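Local atomic coordinates of type IV pilus secretin PilQ family protein (Vibrio cholerae, PDB entry 6W6M), a protein that probably forms the gated outer-membrane channel through which the type IV competence pilus passes during natural DNA uptake. Residues N334-L338 / S410-N414. Numbering follows the deposited sequence.
Sequences NLEEL and SALQN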
loop_
_atom_site.group_PDB
_atom_site.type_symbol
_atom_site.label_atom_id
_atom_site.label_comp_id
_atom_site.label_asym_id
_atom_site.label_seq_id
_atom_site.Cartn_x
_atom_site.Cartn_y
_atom_site.Cartn_z
ATOM N N ASN A 334 24.575 58.217 -6.430
ATOM C CA ASN A 334 24.483 59.429 -7.238
ATOM C C ASN A 334 23.941 59.114 -8.624
ATOM O O ASN A 334 24.239 58.064 -9.193
ATOM C CB ASN A 334 25.839 60.103 -7.389
ATOM C CG ASN A 334 26.313 60.739 -6.113
ATOM O OD1 ASN A 334 25.516 61.061 -5.239
ATOM N ND2 ASN A 334 27.620 60.914 -5.987
ATOM N N LEU A 335 23.185 60.056 -9.187
ATOM C CA LEU A 335 22.585 59.861 -10.508
ATOM C C LEU A 335 22.459 61.199 -11.220
ATOM O O LEU A 335 22.180 62.210 -10.569
ATOM C CB LEU A 335 21.224 59.197 -10.366
ATOM C CG LEU A 335 20.505 58.734 -11.622
ATOM C CD1 LEU A 335 19.709 57.508 -11.328
ATOM C CD2 LEU A 335 19.593 59.820 -12.099
ATOM N N GLU A 336 22.650 61.210 -12.547
ATOM C CA GLU A 336 22.494 62.417 -13.350
ATOM C C GLU A 336 22.094 62.097 -14.787
ATOM O O GLU A 336 22.653 61.195 -15.415
ATOM C CB GLU A 336 23.772 63.218 -13.351
ATOM C CG GLU A 336 23.676 64.509 -14.095
ATOM C CD GLU A 336 24.956 65.289 -14.027
ATOM O OE1 GLU A 336 25.920 64.777 -13.421
ATOM O OE2 GLU A 336 25.008 66.409 -14.577
ATOM N N GLU A 337 21.146 62.867 -15.316
ATOM C CA GLU A 337 20.660 62.664 -16.679
ATOM C C GLU A 337 20.339 63.971 -17.412
ATOM O O GLU A 337 19.752 64.884 -16.844
ATOM C CB GLU A 337 19.426 61.766 -16.656
ATOM C CG GLU A 337 18.992 61.272 -18.024
ATOM C CD GLU A 337 17.772 60.378 -17.953
ATOM O OE1 GLU A 337 17.082 60.397 -16.913
ATOM O OE2 GLU A 337 17.501 59.657 -18.937
ATOM N N LEU A 338 20.729 64.041 -18.682
ATOM C CA LEU A 338 20.494 65.205 -19.534
ATOM C C LEU A 338 19.832 64.796 -20.846
ATOM O O LEU A 338 20.233 63.816 -21.469
ATOM C CB LEU A 338 21.802 65.926 -19.856
ATOM C CG LEU A 338 22.618 66.605 -18.762
ATOM C CD1 LEU A 338 23.917 67.108 -19.312
ATOM C CD2 LEU A 338 21.873 67.730 -18.107
ATOM N N SER A 410 15.939 69.174 -20.807
ATOM C CA SER A 410 15.501 68.577 -19.553
ATOM C C SER A 410 16.681 67.944 -18.839
ATOM O O SER A 410 17.653 67.526 -19.467
ATOM C CB SER A 410 14.398 67.544 -19.771
ATOM O OG SER A 410 14.877 66.458 -20.529
ATOM N N ALA A 411 16.576 67.867 -17.516
ATOM C CA ALA A 411 17.702 67.477 -16.683
ATOM C C ALA A 411 17.205 66.849 -15.390
ATOM O O ALA A 411 16.039 66.988 -15.014
ATOM C CB ALA A 411 18.597 68.672 -16.383
ATOM N N LEU A 412 18.114 66.144 -14.712
ATOM C CA LEU A 412 17.853 65.605 -13.382
ATOM C C LEU A 412 19.170 65.251 -12.715
ATOM O O LEU A 412 20.114 64.845 -13.389
ATOM C CB LEU A 412 16.959 64.365 -13.442
ATOM C CG LEU A 412 16.665 63.657 -12.122
ATOM C CD1 LEU A 412 15.906 64.566 -11.195
ATOM C CD2 LEU A 412 15.881 62.399 -12.371
ATOM N N GLN A 413 19.263 65.420 -11.393
ATOM C CA GLN A 413 20.459 65.055 -10.633
ATOM C C GLN A 413 20.140 64.771 -9.161
ATOM O O GLN A 413 19.789 65.693 -8.433
ATOM C CB GLN A 413 21.501 66.166 -10.711
ATOM C CG GLN A 413 22.825 65.796 -10.065
ATOM C CD GLN A 413 23.898 66.835 -10.298
ATOM O OE1 GLN A 413 23.690 67.804 -11.022
ATOM N NE2 GLN A 413 25.055 66.639 -9.678
ATOM N N ASN A 414 20.261 63.522 -8.700
ATOM C CA ASN A 414 19.964 63.269 -7.296
ATOM C C ASN A 414 21.051 62.438 -6.636
ATOM O O ASN A 414 21.998 61.988 -7.283
ATOM C CB ASN A 414 18.599 62.612 -7.101
ATOM C CG ASN A 414 18.559 61.207 -7.567
ATOM O OD1 ASN A 414 19.225 60.842 -8.523
ATOM N ND2 ASN A 414 17.755 60.395 -6.903
#
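Two long antiparallel strands of the secretin β-barrel, 320-347 and 404-429, pair here through L335 to L338 and A411 to N414. The short segments run almost exactly antiparallel, at 175°. L335 with N414 and E337 with L412 are hydrogen-bonded pairs. L335 N donates to N414 O at 3.0 Å, and N414 N returns a bond to L335 O. E337 N reaches L412 O at 2.9 Å in a nearly straight bond, and L412 N donates back to E337 O. Between these pairs, E336 and Q413 form a non-hydrogen-bonded pair, where Q413 CA lies 3.3 Å from L335 O in a CA-H...O contact.

L335, E337, L412 and N414 share one face of the sheet. E337 is buried there, and its carboxylate takes weak hydrogen bonds from S384 OG and S386 OG at OE1 and from T385 N at OE2. S410 OG bonds to S384 N of the same loop. N414 and L335 cross at an angle. N414 CG sits between its backbone N and carbonyl carbon (chi1 71°), which turns OD1 towards L335 CB and CD2.

The second edge of 334-338 is bonded to strand 549-568. Along 410-414, A411 bonds to S390 of the same chain, while Q413 and N414 pair with a strand of a neighbouring subunit, so the sheet runs on across the subunit interface.

E336, L338, A411 and Q413 occupy the opposite face. The E336 and Q413 side chains are extended and lie side by side, their terminal planes stacked and nearly parallel. L338 swings CG beside its own backbone N (chi1 -65°), and its CD2 rests 3.8 Å from A411 CB.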